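Local coordinates for Galactose/lactose metabolism regulatory protein GAL80 (Saccharomyces cerevisiae, PDB 3BTV), which represses the galactose and lactose metabolic genes by binding the activator GAL4 and blocking its transcriptional activation when no inducing sugar is present, at residues S226-N238 / S417-S431. The protein carries 1 engineered substitution. Numbering follows the deposited sequence.
Sequences SSYFSRINAMVFN and SVYKSNMMGSTLNVS
At one edge of the large mixed sheet of the C-terminal domain, the short strand 428-429 pairs antiparallel with strand 229-237, and the last turns of helix 405-424 cross residues 232-236 of that strand. Ile232 and Leu428 form a hydrogen-bonded pair: Ile232 N reaches Leu428 O at 3.0 Å, and Leu428 N returns to Ile232 O. Val430 N extends the pairing to Ser230 O, and a water donates to both Phe229 O and Val430 O. Beyond Ile232, helix side chains take over the strand's N-H groups. Ser421 OG accepts from Ala234 N at 2.9 Å while giving its proton to Ser426 O, which ties the strand to the turn after the Schellman motif at Gly425. Asn422 CG lies anti to the backbone N (chi1 179°), bringing OD1 into line with the N-H of Val236 (172° at hydrogen), yet the nitrogen stands above the side-chain amide plane. With an alanine in place of Asn422, Val236 N would probably lose its acceptor and Val236 CB its packing. The backbones of Gly425 and Thr427 hydrogen-bond to the second subunit. Beneath the helix, Ile232 chi1 (62°) sends CD1 to Ser417 O, CG1 meets Val430 CG1 at 3.9 Å, and Ala234 CB meets Val418 CG1 at 3.5 Å.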
ATOM      1  N   SER B 226      -9.834   0.934 -17.300  1.00 38.77           N
ATOM      2  CA  SER B 226      -9.647   1.645 -18.567  1.00 40.70           C
ATOM      3  C   SER B 226      -8.766   2.887 -18.402  1.00 47.31           C
ATOM      4  O   SER B 226      -9.118   3.963 -18.874  1.00 40.63           O
ATOM      5  CB  SER B 226     -10.994   2.071 -19.165  1.00 39.56           C
ATOM      6  OG  SER B 226     -11.824   0.952 -19.424  1.00 44.04           O
ATOM      7  N   SER B 227      -7.634   2.749 -17.725  1.00 35.52           N
ATOM      8  CA  SER B 227      -6.695   3.867 -17.614  1.00 41.30           C
ATOM      9  C   SER B 227      -5.271   3.363 -17.554  1.00 52.69           C
ATOM     10  O   SER B 227      -5.016   2.304 -16.979  1.00 39.60           O
ATOM     11  CB  SER B 227      -6.966   4.698 -16.356  1.00 38.88           C
ATOM     12  OG  SER B 227      -6.082   5.812 -16.307  1.00 39.39           O
ATOM     13  N   TYR B 228      -4.346   4.114 -18.151  1.00 41.76           N
ATOM     14  CA  TYR B 228      -2.922   3.914 -17.907  1.00 43.01           C
ATOM     15  C   TYR B 228      -2.462   4.791 -16.740  1.00 38.68           C
ATOM     16  O   TYR B 228      -3.213   5.621 -16.235  1.00 41.08           O
ATOM     17  CB  TYR B 228      -2.085   4.246 -19.156  1.00 47.46           C
ATOM     18  CG  TYR B 228      -2.411   3.357 -20.336  1.00 55.35           C
ATOM     19  CD1 TYR B 228      -3.027   3.868 -21.469  1.00 50.77           C
ATOM     20  CD2 TYR B 228      -2.134   1.998 -20.300  1.00 47.66           C
ATOM     21  CE1 TYR B 228      -3.341   3.048 -22.545  1.00 46.62           C
ATOM     22  CE2 TYR B 228      -2.440   1.176 -21.364  1.00 50.90           C
ATOM     23  CZ  TYR B 228      -3.046   1.707 -22.483  1.00 50.40           C
ATOM     24  OH  TYR B 228      -3.354   0.879 -23.535  1.00 47.30           O
ATOM     25  N   PHE B 229      -1.212   4.604 -16.329  1.00 32.71           N
ATOM     26  CA  PHE B 229      -0.662   5.386 -15.225  1.00 41.20           C
ATOM     27  C   PHE B 229      -0.109   6.718 -15.696  1.00 43.77           C
ATOM     28  O   PHE B 229       0.363   6.827 -16.814  1.00 41.64           O
ATOM     29  CB  PHE B 229       0.430   4.605 -14.503  1.00 40.59           C
ATOM     30  CG  PHE B 229      -0.099   3.543 -13.607  1.00 45.08           C
ATOM     31  CD1 PHE B 229      -0.330   2.268 -14.092  1.00 39.12           C
ATOM     32  CD2 PHE B 229      -0.400   3.822 -12.285  1.00 42.35           C
ATOM     33  CE1 PHE B 229      -0.839   1.285 -13.265  1.00 41.72           C
ATOM     34  CE2 PHE B 229      -0.912   2.833 -11.444  1.00 33.06           C
ATOM     35  CZ  PHE B 229      -1.130   1.570 -11.944  1.00 31.65           C
ATOM     36  N   SER B 230      -0.165   7.720 -14.829  1.00 39.18           N
ATOM     37  CA  SER B 230       0.417   9.023 -15.110  1.00 41.15           C
ATOM     38  C   SER B 230       1.812   9.065 -14.495  1.00 44.52           C
ATOM     39  O   SER B 230       2.804   9.334 -15.175  1.00 47.10           O
ATOM     40  CB  SER B 230      -0.472  10.125 -14.519  1.00 45.65           C
ATOM     41  OG  SER B 230       0.257  11.310 -14.283  1.00 77.72           O
ATOM     42  N   ARG B 231       1.884   8.775 -13.200  1.00 43.11           N
ATOM     43  CA  ARG B 231       3.145   8.813 -12.466  1.00 38.34           C
ATOM     44  C   ARG B 231       3.292   7.554 -11.625  1.00 46.33           C
ATOM     45  O   ARG B 231       2.310   7.018 -11.157  1.00 38.15           O
ATOM     46  CB  ARG B 231       3.192  10.055 -11.571  1.00 39.07           C
ATOM     47  CG  ARG B 231       3.097  11.372 -12.360  1.00 62.44           C
ATOM     48  CD  ARG B 231       3.258  12.615 -11.486  1.00 75.64           C
ATOM     49  NE  ARG B 231       4.651  12.851 -11.111  1.00114.45           N
ATOM     50  CZ  ARG B 231       5.156  14.041 -10.795  1.00138.93           C
ATOM     51  NH1 ARG B 231       4.382  15.121 -10.816  1.00149.40           N
ATOM     52  NH2 ARG B 231       6.439  14.153 -10.468  1.00133.97           N
ATOM     53  N   ILE B 232       4.520   7.083 -11.447  1.00 39.01           N
ATOM     54  CA  ILE B 232       4.772   5.935 -10.595  1.00 34.99           C
ATOM     55  C   ILE B 232       6.060   6.080  -9.799  1.00 41.35           C
ATOM     56  O   ILE B 232       6.992   6.784 -10.198  1.00 42.74           O
ATOM     57  CB  ILE B 232       4.874   4.638 -11.407  1.00 40.87           C
ATOM     58  CG1 ILE B 232       6.053   4.735 -12.379  1.00 51.36           C
ATOM     59  CG2 ILE B 232       3.597   4.410 -12.191  1.00 36.21           C
ATOM     60  CD1 ILE B 232       6.926   3.516 -12.444  1.00 43.02           C
ATOM     61  N   ASN B 233       6.108   5.384  -8.675  1.00 34.37           N
ATOM     62  CA  ASN B 233       7.339   5.193  -7.931  1.00 37.70           C
ATOM     63  C   ASN B 233       7.406   3.756  -7.462  1.00 42.60           C
ATOM     64  O   ASN B 233       6.416   3.206  -6.981  1.00 37.60           O
ATOM     65  CB  ASN B 233       7.394   6.097  -6.697  1.00 32.19           C
ATOM     66  CG  ASN B 233       8.785   6.121  -6.060  1.00 63.96           C
ATOM     67  OD1 ASN B 233       9.629   6.942  -6.416  1.00 79.65           O
ATOM     68  ND2 ASN B 233       9.028   5.208  -5.124  1.00 37.28           N
ATOM     69  N   ALA B 234       8.573   3.149  -7.578  1.00 31.98           N
ATOM     70  CA  ALA B 234       8.754   1.784  -7.101  1.00 35.57           C
ATOM     71  C   ALA B 234      10.011   1.600  -6.261  1.00 46.91           C
ATOM     72  O   ALA B 234      11.024   2.270  -6.455  1.00 38.57           O
ATOM     73  CB  ALA B 234       8.775   0.832  -8.257  1.00 32.57           C
ATOM     74  N   MET B 235       9.939   0.668  -5.330  1.00 39.14           N
ATOM     75  CA  MET B 235      11.130   0.177  -4.667  1.00 43.89           C
ATOM     76  C   MET B 235      11.132  -1.335  -4.823  1.00 45.94           C
ATOM     77  O   MET B 235      10.139  -2.005  -4.509  1.00 36.43           O
ATOM     78  CB  MET B 235      11.133   0.559  -3.196  1.00 38.39           C
ATOM     79  CG  MET B 235      11.072   2.055  -2.955  1.00 35.85           C
ATOM     80  SD  MET B 235      10.875   2.451  -1.206  1.00 45.11           S
ATOM     81  CE  MET B 235      10.762   4.241  -1.289  1.00 46.95           C
ATOM     82  N   VAL B 236      12.247  -1.860  -5.319  1.00 40.29           N
ATOM     83  CA  VAL B 236      12.374  -3.275  -5.640  1.00 43.04           C
ATOM     84  C   VAL B 236      13.429  -3.870  -4.720  1.00 55.16           C
ATOM     85  O   VAL B 236      14.515  -3.323  -4.571  1.00 44.99           O
ATOM     86  CB  VAL B 236      12.781  -3.457  -7.110  1.00 50.43           C
ATOM     87  CG1 VAL B 236      12.947  -4.933  -7.457  1.00 46.95           C
ATOM     88  CG2 VAL B 236      11.747  -2.791  -8.010  1.00 44.60           C
ATOM     89  N   PHE B 237      13.108  -4.993  -4.096  1.00 51.38           N
ATOM     90  CA  PHE B 237      13.972  -5.536  -3.054  1.00 45.33           C
ATOM     91  C   PHE B 237      14.549  -6.913  -3.360  1.00 47.37           C
ATOM     92  O   PHE B 237      13.848  -7.810  -3.828  1.00 45.79           O
ATOM     93  CB  PHE B 237      13.193  -5.663  -1.744  1.00 34.67           C
ATOM     94  CG  PHE B 237      12.692  -4.362  -1.199  1.00 43.88           C
ATOM     95  CD1 PHE B 237      11.577  -3.737  -1.745  1.00 37.22           C
ATOM     96  CD2 PHE B 237      13.319  -3.774  -0.120  1.00 43.14           C
ATOM     97  CE1 PHE B 237      11.122  -2.533  -1.232  1.00 37.80           C
ATOM     98  CE2 PHE B 237      12.858  -2.572   0.405  1.00 38.41           C
ATOM     99  CZ  PHE B 237      11.766  -1.953  -0.148  1.00 36.11           C
ATOM    100  N   ASN B 238      15.829  -7.087  -3.057  1.00 50.80           N
ATOM    101  CA  ASN B 238      16.376  -8.433  -2.924  1.00 48.75           C
ATOM    102  C   ASN B 238      16.890  -8.577  -1.498  1.00 56.75           C
ATOM    103  O   ASN B 238      18.090  -8.573  -1.259  1.00 50.18           O
ATOM    104  CB  ASN B 238      17.484  -8.709  -3.951  1.00 45.77           C
ATOM    105  CG  ASN B 238      17.971 -10.152  -3.913  1.00 58.20           C
ATOM    106  OD1 ASN B 238      17.340 -11.023  -3.316  1.00 65.88           O
ATOM    107  ND2 ASN B 238      19.107 -10.404  -4.546  1.00 66.36           N
ATOM    108  N   SER B 417      10.047   0.883 -16.532  1.00 56.81           N
ATOM    109  CA  SER B 417       9.950   2.070 -15.683  1.00 52.32           C
ATOM    110  C   SER B 417       9.921   1.767 -14.193  1.00 46.37           C
ATOM    111  O   SER B 417      10.470   2.527 -13.396  1.00 51.99           O
ATOM    112  CB  SER B 417       8.731   2.897 -16.062  1.00 58.80           C
ATOM    113  OG  SER B 417       8.792   3.217 -17.438  1.00 60.73           O
ATOM    114  N   VAL B 418       9.271   0.675 -13.800  1.00 43.91           N
ATOM    115  CA  VAL B 418       9.333   0.272 -12.399  1.00 37.54           C
ATOM    116  C   VAL B 418      10.808   0.124 -11.955  1.00 42.91           C
ATOM    117  O   VAL B 418      11.231   0.689 -10.938  1.00 53.58           O
ATOM    118  CB  VAL B 418       8.551  -1.027 -12.132  1.00 39.48           C
ATOM    119  CG1 VAL B 418       8.966  -1.621 -10.814  1.00 48.11           C
ATOM    120  CG2 VAL B 418       7.022  -0.749 -12.129  1.00 39.41           C
ATOM    121  N   TYR B 419      11.590  -0.623 -12.730  1.00 49.44           N
ATOM    122  CA  TYR B 419      13.010  -0.797 -12.423  1.00 57.34           C
ATOM    123  C   TYR B 419      13.819   0.511 -12.476  1.00 45.00           C
ATOM    124  O   TYR B 419      14.726   0.699 -11.670  1.00 49.74           O
ATOM    125  CB  TYR B 419      13.640  -1.862 -13.330  1.00 58.98           C
ATOM    126  CG  TYR B 419      13.347  -3.271 -12.876  1.00 68.85           C
ATOM    127  CD1 TYR B 419      12.507  -4.092 -13.605  1.00 64.85           C
ATOM    128  CD2 TYR B 419      13.904  -3.773 -11.708  1.00 60.04           C
ATOM    129  CE1 TYR B 419      12.229  -5.375 -13.193  1.00 57.23           C
ATOM    130  CE2 TYR B 419      13.635  -5.055 -11.287  1.00 53.46           C
ATOM    131  CZ  TYR B 419      12.794  -5.855 -12.041  1.00 53.87           C
ATOM    132  OH  TYR B 419      12.517  -7.138 -11.637  1.00 57.34           O
ATOM    133  N   LYS B 420      13.491   1.404 -13.410  1.00 58.96           N
ATOM    134  CA  LYS B 420      14.169   2.703 -13.481  1.00 57.74           C
ATOM    135  C   LYS B 420      13.911   3.494 -12.218  1.00 72.88           C
ATOM    136  O   LYS B 420      14.846   4.017 -11.616  1.00 46.29           O
ATOM    137  CB  LYS B 420      13.703   3.534 -14.677  1.00 54.25           C
ATOM    138  CG  LYS B 420      14.483   3.343 -15.952  1.00 82.19           C
ATOM    139  CD  LYS B 420      14.132   4.430 -16.956  1.00 87.26           C
ATOM    140  CE  LYS B 420      14.169   3.888 -18.378  1.00116.60           C
ATOM    141  NZ  LYS B 420      15.361   3.028 -18.633  1.00121.84           N
ATOM    142  N   SER B 421      12.635   3.581 -11.833  1.00 47.56           N
ATOM    143  CA  SER B 421      12.226   4.302 -10.646  1.00 34.88           C
ATOM    144  C   SER B 421      13.015   3.882  -9.421  1.00 45.85           C
ATOM    145  O   SER B 421      13.466   4.719  -8.648  1.00 46.79           O
ATOM    146  CB  SER B 421      10.720   4.070 -10.367  1.00 33.10           C
ATOM    147  OG  SER B 421      10.385   4.705  -9.157  1.00 42.33           O
ATOM    148  N   ASN B 422      13.134   2.576  -9.228  1.00 54.08           N
ATOM    149  CA  ASN B 422      13.910   2.029  -8.130  1.00 57.22           C
ATOM    150  C   ASN B 422      15.398   2.450  -8.199  1.00 45.34           C
ATOM    151  O   ASN B 422      15.992   2.865  -7.205  1.00 47.82           O
ATOM    152  CB  ASN B 422      13.817   0.503  -8.153  1.00 44.47           C
ATOM    153  CG  ASN B 422      14.613  -0.141  -7.042  1.00 50.39           C
ATOM    154  OD1 ASN B 422      14.337   0.075  -5.868  1.00 44.98           O
ATOM    155  ND2 ASN B 422      15.614  -0.933  -7.408  1.00 46.77           N
ATOM    156  N   MET B 423      15.990   2.348  -9.370  1.00 49.18           N
ATOM    157  CA  MET B 423      17.428   2.598  -9.448  1.00 53.51           C
ATOM    158  C   MET B 423      17.711   4.086  -9.265  1.00 53.56           C
ATOM    159  O   MET B 423      18.561   4.462  -8.461  1.00 60.09           O
ATOM    160  CB  MET B 423      18.019   2.028 -10.735  1.00 50.80           C
ATOM    161  CG  MET B 423      18.404   3.060 -11.773  1.00 88.38           C
ATOM    162  SD  MET B 423      19.570   2.390 -12.980  1.00 82.71           S
ATOM    163  CE  MET B 423      18.687   0.929 -13.519  1.00231.71           C
ATOM    164  N   MET B 424      16.945   4.928  -9.955  1.00 59.91           N
ATOM    165  CA  MET B 424      17.073   6.385  -9.844  1.00 53.50           C
ATOM    166  C   MET B 424      16.530   6.935  -8.534  1.00 63.36           C
ATOM    167  O   MET B 424      16.834   8.062  -8.149  1.00 61.30           O
ATOM    168  CB  MET B 424      16.335   7.078 -10.993  1.00 59.76           C
ATOM    169  CG  MET B 424      16.866   6.775 -12.386  1.00 78.67           C
ATOM    170  SD  MET B 424      15.864   7.541 -13.684  1.00114.07           S
ATOM    171  CE  MET B 424      15.990   9.284 -13.276  1.00 82.85           C
ATOM    172  N   GLY B 425      15.706   6.154  -7.851  1.00 51.76           N
ATOM    173  CA  GLY B 425      15.030   6.672  -6.685  1.00 42.38           C
ATOM    174  C   GLY B 425      14.182   7.880  -7.055  1.00 44.43           C
ATOM    175  O   GLY B 425      14.066   8.837  -6.282  1.00 43.24           O
ATOM    176  N   SER B 426      13.570   7.843  -8.232  1.00 47.27           N
ATOM    177  CA  SER B 426      12.655   8.922  -8.610  1.00 52.30           C
ATOM    178  C   SER B 426      11.247   8.458  -8.968  1.00 51.51           C
ATOM    179  O   SER B 426      11.031   7.335  -9.424  1.00 50.64           O
ATOM    180  CB  SER B 426      13.205   9.725  -9.785  1.00 48.99           C
ATOM    181  OG  SER B 426      12.910   9.070 -11.002  1.00 72.21           O
ATOM    182  N   THR B 427      10.303   9.366  -8.771  1.00 51.88           N
ATOM    183  CA  THR B 427       8.956   9.211  -9.278  1.00 54.36           C
ATOM    184  C   THR B 427       8.966   9.575 -10.755  1.00 60.86           C
ATOM    185  O   THR B 427       9.337  10.686 -11.129  1.00 62.57           O
ATOM    186  CB  THR B 427       8.005  10.141  -8.531  1.00 48.53           C
ATOM    187  OG1 THR B 427       7.984   9.771  -7.150  1.00 38.63           O
ATOM    188  CG2 THR B 427       6.596  10.060  -9.114  1.00 37.72           C
ATOM    189  N   LEU B 428       8.552   8.636 -11.594  1.00 49.35           N
ATOM    190  CA  LEU B 428       8.621   8.811 -13.036  1.00 42.18           C
ATOM    191  C   LEU B 428       7.287   9.108 -13.695  1.00 57.08           C
ATOM    192  O   LEU B 428       6.264   8.488 -13.370  1.00 45.30           O
ATOM    193  CB  LEU B 428       9.213   7.560 -13.684  1.00 49.04           C
ATOM    194  CG  LEU B 428      10.655   7.223 -13.313  1.00 48.32           C
ATOM    195  CD1 LEU B 428      11.149   6.014 -14.139  1.00 50.12           C
ATOM    196  CD2 LEU B 428      11.528   8.464 -13.563  1.00 49.66           C
ATOM    197  N   ASN B 429       7.307  10.042 -14.642  1.00 54.21           N
ATOM    198  CA  ASN B 429       6.137  10.300 -15.470  1.00 61.35           C
ATOM    199  C   ASN B 429       6.074   9.308 -16.622  1.00 62.51           C
ATOM    200  O   ASN B 429       6.893   9.370 -17.536  1.00 55.63           O
ATOM    201  CB  ASN B 429       6.158  11.730 -16.015  1.00 66.52           C
ATOM    202  CG  ASN B 429       4.906  12.072 -16.797  1.00 76.28           C
ATOM    203  OD1 ASN B 429       4.530  11.365 -17.727  1.00 76.87           O
ATOM    204  ND2 ASN B 429       4.256  13.165 -16.425  1.00 96.47           N
ATOM    205  N   VAL B 430       5.098   8.400 -16.588  1.00 45.50           N
ATOM    206  CA  VAL B 430       4.993   7.361 -17.605  1.00 44.82           C
ATOM    207  C   VAL B 430       3.814   7.603 -18.543  1.00 45.01           C
ATOM    208  O   VAL B 430       3.392   6.707 -19.280  1.00 54.68           O
ATOM    209  CB  VAL B 430       4.825   5.978 -16.952  1.00 53.96           C
ATOM    210  CG1 VAL B 430       6.068   5.616 -16.167  1.00 51.15           C
ATOM    211  CG2 VAL B 430       3.599   5.979 -16.048  1.00 36.99           C
ATOM    212  N   SER B 431       3.284   8.815 -18.506  1.00 46.43           N
ATOM    213  CA  SER B 431       2.117   9.186 -19.307  1.00 58.74           C
ATOM    214  C   SER B 431       2.186   8.806 -20.791  1.00 55.78           C
ATOM    215  O   SER B 431       1.168   8.453 -21.384  1.00 59.84           O
ATOM    216  CB  SER B 431       1.873  10.691 -19.193  1.00 66.23           C
ATOM    217  OG  SER B 431       1.663  11.065 -17.845  1.00 80.95           O
TER
HETATM  218  O   HOH W   1       1.161   5.211 -18.860  1.00 44.80           O